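PDB 4Z80: EGF family domain-containing protein from Toxoplasma gondii, which binds a peptide of the rhoptry neck protein RON2L1 and probably takes part in the moving junction during host cell invasion. Local coordinates for residues V26-D31 against Y45-R50; K36-G41 against R337-T342. All coordinates share one frame; numbering follows the deposited sequence.

Interaction 1. Residues V26-D31 against Y45-R50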
loop_
_atom_site.group_PDB
_atom_site.type_symbol
_atom_site.label_atom_id
_atom_site.label_comp_id
_atom_site.label_asym_id
_atom_site.label_seq_id
_atom_site.Cartn_x
_atom_site.Cartn_y
_atom_site.Cartn_z
ATOM N N VAL A 26 -1.979 -8.295 11.413
ATOM C CA VAL A 26 -3.181 -9.080 11.241
ATOM C C VAL A 26 -3.942 -8.683 9.986
ATOM O O VAL A 26 -3.623 -7.696 9.320
ATOM C CB VAL A 26 -4.112 -8.938 12.460
ATOM C CG1 VAL A 26 -3.390 -9.341 13.730
ATOM C CG2 VAL A 26 -4.635 -7.517 12.597
ATOM N N ASP A 27 -4.951 -9.485 9.679
ATOM C CA ASP A 27 -5.880 -9.210 8.602
ATOM C C ASP A 27 -7.139 -8.654 9.227
ATOM O O ASP A 27 -7.915 -9.402 9.812
ATOM C CB ASP A 27 -6.193 -10.486 7.815
ATOM C CG ASP A 27 -7.146 -10.245 6.655
ATOM O OD1 ASP A 27 -6.947 -9.267 5.905
ATOM O OD2 ASP A 27 -8.087 -11.049 6.485
ATOM N N LEU A 28 -7.325 -7.343 9.155
ATOM C CA LEU A 28 -8.522 -6.752 9.722
ATOM C C LEU A 28 -9.421 -6.199 8.639
ATOM O O LEU A 28 -8.988 -5.909 7.516
ATOM C CB LEU A 28 -8.171 -5.658 10.733
ATOM C CG LEU A 28 -7.574 -4.326 10.271
ATOM C CD1 LEU A 28 -8.620 -3.340 9.751
ATOM C CD2 LEU A 28 -6.811 -3.682 11.424
ATOM N N ILE A 29 -10.696 -6.096 8.984
ATOM C CA ILE A 29 -11.668 -5.422 8.151
ATOM C C ILE A 29 -12.404 -4.412 9.028
ATOM O O ILE A 29 -12.530 -4.613 10.240
ATOM C CB ILE A 29 -12.654 -6.410 7.511
ATOM C CG1 ILE A 29 -13.249 -7.317 8.580
ATOM C CG2 ILE A 29 -11.950 -7.249 6.443
ATOM C CD1 ILE A 29 -14.575 -7.850 8.224
ATOM N N TRP A 30 -12.876 -3.327 8.427
ATOM C CA TRP A 30 -13.551 -2.273 9.185
ATOM C C TRP A 30 -15.006 -2.668 9.414
ATOM O O TRP A 30 -15.681 -3.129 8.498
ATOM C CB TRP A 30 -13.458 -0.919 8.457
ATOM C CG TRP A 30 -12.053 -0.541 8.107
ATOM C CD1 TRP A 30 -11.507 -0.487 6.855
ATOM C CD2 TRP A 30 -11.002 -0.204 9.016
ATOM N NE1 TRP A 30 -10.186 -0.131 6.929
ATOM C CE2 TRP A 30 -9.850 0.057 8.243
ATOM C CE3 TRP A 30 -10.920 -0.091 10.409
ATOM C CZ2 TRP A 30 -8.632 0.411 8.814
ATOM C CZ3 TRP A 30 -9.705 0.266 10.974
ATOM C CH2 TRP A 30 -8.580 0.517 10.176
ATOM N N ASP A 31 -15.472 -2.511 10.647
ATOM C CA ASP A 31 -16.876 -2.754 10.962
ATOM C C ASP A 31 -17.234 -2.102 12.290
ATOM O O ASP A 31 -16.513 -2.263 13.271
ATOM C CB ASP A 31 -17.171 -4.249 11.014
ATOM C CG ASP A 31 -18.658 -4.543 10.958
ATOM O OD1 ASP A 31 -19.320 -4.423 12.008
ATOM O OD2 ASP A 31 -19.169 -4.872 9.863
ATOM N N TYR A 45 -11.814 4.049 16.095
ATOM C CA TYR A 45 -11.875 3.089 15.001
ATOM C C TYR A 45 -12.303 1.730 15.516
ATOM O O TYR A 45 -11.879 1.317 16.591
ATOM C CB TYR A 45 -10.515 2.989 14.319
ATOM C CG TYR A 45 -10.064 4.288 13.707
ATOM C CD1 TYR A 45 -9.386 5.238 14.460
ATOM C CD2 TYR A 45 -10.330 4.575 12.376
ATOM C CE1 TYR A 45 -8.985 6.430 13.898
ATOM C CE2 TYR A 45 -9.932 5.762 11.809
ATOM C CZ TYR A 45 -9.259 6.685 12.571
ATOM O OH TYR A 45 -8.858 7.877 12.015
ATOM N N ARG A 46 -13.137 1.043 14.746
ATOM C CA ARG A 46 -13.630 -0.278 15.111
ATOM C C ARG A 46 -13.330 -1.284 14.008
ATOM O O ARG A 46 -13.559 -1.006 12.834
ATOM C CB ARG A 46 -15.136 -0.233 15.369
ATOM C CG ARG A 46 -15.552 0.791 16.412
ATOM C CD ARG A 46 -15.434 0.210 17.790
ATOM N NE ARG A 46 -16.579 -0.645 18.091
ATOM C CZ ARG A 46 -16.559 -1.678 18.929
ATOM N NH1 ARG A 46 -17.663 -2.388 19.124
ATOM N NH2 ARG A 46 -15.440 -2.018 19.558
ATOM N N TRP A 47 -12.840 -2.457 14.383
ATOM C CA TRP A 47 -12.543 -3.474 13.386
ATOM C C TRP A 47 -12.664 -4.899 13.906
ATOM O O TRP A 47 -12.766 -5.153 15.110
ATOM C CB TRP A 47 -11.139 -3.239 12.808
ATOM C CG TRP A 47 -9.960 -3.482 13.739
ATOM C CD1 TRP A 47 -9.268 -4.657 13.909
ATOM C CD2 TRP A 47 -9.318 -2.522 14.591
ATOM N NE1 TRP A 47 -8.242 -4.478 14.807
ATOM C CE2 TRP A 47 -8.253 -3.178 15.239
ATOM C CE3 TRP A 47 -9.536 -1.166 14.859
ATOM C CZ2 TRP A 47 -7.420 -2.532 16.149
ATOM C CZ3 TRP A 47 -8.702 -0.523 15.765
ATOM C CH2 TRP A 47 -7.659 -1.208 16.400
ATOM N N THR A 48 -12.695 -5.824 12.953
ATOM C CA THR A 48 -12.644 -7.250 13.217
ATOM C C THR A 48 -11.319 -7.798 12.723
ATOM O O THR A 48 -10.875 -7.474 11.625
ATOM C CB THR A 48 -13.802 -7.994 12.518
ATOM O OG1 THR A 48 -15.034 -7.693 13.181
ATOM C CG2 THR A 48 -13.579 -9.508 12.529
ATOM N N GLU A 49 -10.704 -8.648 13.529
ATOM C CA GLU A 49 -9.484 -9.331 13.141
ATOM C C GLU A 49 -9.845 -10.715 12.618
ATOM O O GLU A 49 -10.304 -11.566 13.375
ATOM C CB GLU A 49 -8.542 -9.412 14.334
ATOM C CG GLU A 49 -7.261 -10.143 14.099
ATOM C CD GLU A 49 -6.417 -10.209 15.357
ATOM O OE1 GLU A 49 -6.224 -9.142 15.999
ATOM O OE2 GLU A 49 -5.965 -11.328 15.711
ATOM N N ARG A 50 -9.651 -10.927 11.320
ATOM C CA ARG A 50 -10.035 -12.184 10.675
ATOM C C ARG A 50 -9.003 -13.275 10.922
ATOM O O ARG A 50 -9.347 -14.443 11.129
ATOM C CB ARG A 50 -10.224 -11.977 9.170
ATOM C CG ARG A 50 -11.309 -10.976 8.852
ATOM C CD ARG A 50 -11.910 -11.198 7.471
ATOM N NE ARG A 50 -10.930 -11.036 6.397
ATOM C CZ ARG A 50 -11.221 -11.149 5.106
ATOM N NH1 ARG A 50 -10.266 -10.996 4.195
ATOM N NH2 ARG A 50 -12.467 -11.413 4.733
#
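Y45 sends its ring to F253, which it meets edge-to-face, while its CB only grazes W30. The carbonyl O of R46 accepts a long bond from D31 N, 3.3 Å, with the donor lying above the carbonyl plane; the same oxygen sits at the edge of the W30 indole, near its plane. W47 has CG in the crowded position between backbone N and carbonyl carbon (chi1 69°), and L28 CD2 lies over one face of its indole, 3.8 Å from the centroid of the five-membered ring, a CH-pi contact. The other methyl, L28 CD1, lies over one face of the W30 indole, toward its rim. T48 and I29 form a hydrogen-bonded pair, T48 N to I29 O and I29 N to T48 O both at 3.0 Å and fairly straight. E49, extended, lays its carboxylate against V26, CD to CG1 3.5 Å. At R50 the backbone N reaches D27 O at 2.8 Å nearly along the C=O axis, and NE and NH1 both converge on D27 OD2, NE at 2.8 Å, while I29 CG2 covers one guanidinium face. D27 OD1 is bonded to S61 and R50 NH1 to the carbonyl of E62, so the ion pair is held from both ends; this buried carboxylate is therefore probably charged, with its rotation fixed.

Interaction 2. Residues K36-G41 against R337-T342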
loop_
_atom_site.group_PDB
_atom_site.type_symbol
_atom_site.label_atom_id
_atom_site.label_comp_id
_atom_site.label_asym_id
_atom_site.label_seq_id
_atom_site.Cartn_x
_atom_site.Cartn_y
_atom_site.Cartn_z
ATOM N N LYS A 36 -12.648 -5.135 18.139
ATOM C CA LYS A 36 -11.393 -4.414 18.331
ATOM C C LYS A 36 -11.612 -2.916 18.178
ATOM O O LYS A 36 -12.385 -2.487 17.325
ATOM C CB LYS A 36 -10.336 -4.878 17.325
ATOM C CG LYS A 36 -10.134 -6.382 17.277
ATOM C CD LYS A 36 -9.664 -6.936 18.609
ATOM C CE LYS A 36 -9.509 -8.443 18.534
ATOM N NZ LYS A 36 -9.062 -9.031 19.819
ATOM N N SER A 37 -10.927 -2.116 18.989
ATOM C CA SER A 37 -11.086 -0.673 18.892
ATOM C C SER A 37 -9.866 0.093 19.351
ATOM O O SER A 37 -9.044 -0.404 20.120
ATOM C CB SER A 37 -12.300 -0.214 19.699
ATOM O OG SER A 37 -12.121 -0.445 21.082
ATOM N N HIS A 38 -9.754 1.313 18.847
ATOM C CA HIS A 38 -8.686 2.206 19.236
ATOM C C HIS A 38 -9.078 3.631 18.939
ATOM O O HIS A 38 -9.585 3.921 17.860
ATOM C CB HIS A 38 -7.399 1.879 18.496
ATOM C CG HIS A 38 -6.265 2.792 18.837
ATOM N ND1 HIS A 38 -5.594 2.721 20.038
ATOM C CD2 HIS A 38 -5.675 3.784 18.132
ATOM C CE1 HIS A 38 -4.640 3.633 20.059
ATOM N NE2 HIS A 38 -4.667 4.292 18.914
ATOM N N THR A 39 -8.831 4.522 19.892
ATOM C CA THR A 39 -9.097 5.928 19.669
ATOM C C THR A 39 -7.794 6.628 19.310
ATOM O O THR A 39 -6.841 6.641 20.088
ATOM C CB THR A 39 -9.758 6.570 20.893
ATOM O OG1 THR A 39 -10.975 5.867 21.177
ATOM C CG2 THR A 39 -10.079 8.037 20.624
ATOM N N ARG A 40 -7.759 7.170 18.097
ATOM C CA ARG A 40 -6.603 7.887 17.581
ATOM C C ARG A 40 -7.046 9.312 17.316
ATOM O O ARG A 40 -7.856 9.566 16.421
ATOM C CB ARG A 40 -6.068 7.212 16.309
ATOM C CG ARG A 40 -4.876 7.893 15.652
ATOM C CD ARG A 40 -4.654 7.344 14.243
ATOM N NE ARG A 40 -3.438 7.868 13.622
ATOM C CZ ARG A 40 -2.240 7.291 13.696
ATOM N NH1 ARG A 40 -2.078 6.158 14.363
ATOM N NH2 ARG A 40 -1.195 7.851 13.096
ATOM N N GLY A 41 -6.536 10.241 18.118
ATOM C CA GLY A 41 -7.016 11.607 18.087
ATOM C C GLY A 41 -8.431 11.684 18.635
ATOM O O GLY A 41 -8.675 11.347 19.794
ATOM N N ARG A 337 -3.698 -0.793 10.857
ATOM C CA ARG A 337 -4.276 -0.637 12.190
ATOM C C ARG A 337 -3.909 0.749 12.742
ATOM O O ARG A 337 -2.786 1.220 12.579
ATOM C CB ARG A 337 -3.832 -1.771 13.132
ATOM C CG ARG A 337 -2.322 -1.979 13.330
ATOM C CD ARG A 337 -2.048 -3.251 14.140
ATOM N NE ARG A 337 -2.783 -3.228 15.408
ATOM C CZ ARG A 337 -3.166 -4.295 16.101
ATOM N NH1 ARG A 337 -2.888 -5.528 15.690
ATOM N NH2 ARG A 337 -3.835 -4.123 17.230
ATOM N N PRO A 338 -4.886 1.422 13.360
ATOM C CA PRO A 338 -4.696 2.815 13.777
ATOM C C PRO A 338 -3.786 2.949 14.992
ATOM O O PRO A 338 -3.322 4.054 15.297
ATOM C CB PRO A 338 -6.124 3.276 14.095
ATOM C CG PRO A 338 -6.851 2.051 14.447
ATOM C CD PRO A 338 -6.266 0.964 13.583
ATOM N N ASP A 339 -3.531 1.830 15.663
ATOM C CA ASP A 339 -2.630 1.788 16.811
ATOM C C ASP A 339 -1.247 1.266 16.394
ATOM O O ASP A 339 -0.513 0.729 17.212
ATOM C CB ASP A 339 -3.218 0.907 17.928
ATOM C CG ASP A 339 -3.639 -0.469 17.433
ATOM O OD1 ASP A 339 -3.463 -0.752 16.228
ATOM O OD2 ASP A 339 -4.136 -1.270 18.248
ATOM N N HIS A 340 -0.879 1.443 15.127
ATOM C CA HIS A 340 0.330 0.798 14.620
ATOM C C HIS A 340 1.606 1.283 15.309
ATOM O O HIS A 340 2.568 0.532 15.422
ATOM C CB HIS A 340 0.441 0.975 13.090
ATOM C CG HIS A 340 0.713 2.379 12.647
ATOM N ND1 HIS A 340 1.987 2.868 12.446
ATOM C CD2 HIS A 340 -0.129 3.405 12.376
ATOM C CE1 HIS A 340 1.917 4.130 12.061
ATOM N NE2 HIS A 340 0.645 4.481 12.011
ATOM N N GLU A 341 1.634 2.520 15.792
ATOM C CA GLU A 341 2.836 2.999 16.469
ATOM C C GLU A 341 3.183 2.184 17.707
ATOM O O GLU A 341 4.360 2.069 18.057
ATOM C CB GLU A 341 2.685 4.464 16.863
ATOM C CG GLU A 341 2.623 5.390 15.670
ATOM C CD GLU A 341 1.214 5.605 15.163
ATOM O OE1 GLU A 341 0.299 4.837 15.548
ATOM O OE2 GLU A 341 1.023 6.563 14.382
ATOM N N THR A 342 2.179 1.608 18.361
ATOM C CA THR A 342 2.415 0.840 19.580
ATOM C C THR A 342 2.261 -0.659 19.362
ATOM O O THR A 342 2.534 -1.439 20.266
ATOM C CB THR A 342 1.461 1.265 20.726
ATOM O OG1 THR A 342 0.095 1.118 20.316
ATOM C CG2 THR A 342 1.722 2.707 21.124
#
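Two side chains of the edge strand 36-40, H38 and R40, reach across to the turn and first helical residues of 337-342, and each has a tight point there. At H38, CG is anti to the backbone N (chi1 179°), which sets one face of the imidazole over D339 CB: that carbon stands 3.6 Å from the H38 ring centroid, almost on the ring normal, in a CH-pi contact. P338 packs beside it, CG to H38 CB 4.1 Å. R337 of the same turn grips the two carboxylate oxygens of D339 side-on with NE and NH2, NE to OD1 at 2.7 Å, and so fixes the rotation of the carboxylate. The second tight point is R40, extended from CG to NE, whose NH1 donates to P338 O at 2.6 Å from above the carbonyl plane.

The loose side lies at exposed E341, while S37 and T39 point away from the turn. Here R40 NH1 meets E341 OE1 at 3.0 Å and NH2 meets OE2 at 2.9 Å, end-on, through syn lone pairs, with the planes nearly coplanar. NH2 also pairs with E254 of helix 252-262; the guanidinium would, if anything, favour the ionised form of both glutamates.

The arrangement is a type I beta turn, R337 to H340, leading into helix 340-343, with D339 at the N-cap position but making no side-chain capping bond. Through H38 and R40, this part of the apical membrane antigen 1 family region, of the PAN clan, joins the outermost strand of a three-stranded antiparallel sheet.

In the fold
Interactions 1 and 2 share one three-stranded antiparallel sheet, in which strand 43-51 runs between 27-30 and 36-40, and their centres lie 11 Å apart. Interaction 1 joins the central strand to one edge strand; interaction 2 brings 337-342, nearly 300 residues further along, to the other. The central strand connects them directly: Y45 N lies 2.8 Å from H38 O and W47 N 3.0 Å from K36 O, both probable hydrogen bonds. W47 links the side chains too, its CZ3 packing 3.4 Å from P338 CG. Helix 252-262 serves both, F253 touching Y45, R40, P338 and H340. A glycerol, probably from the crystallisation liquor, lies about 5 Å from the Y45 side chain.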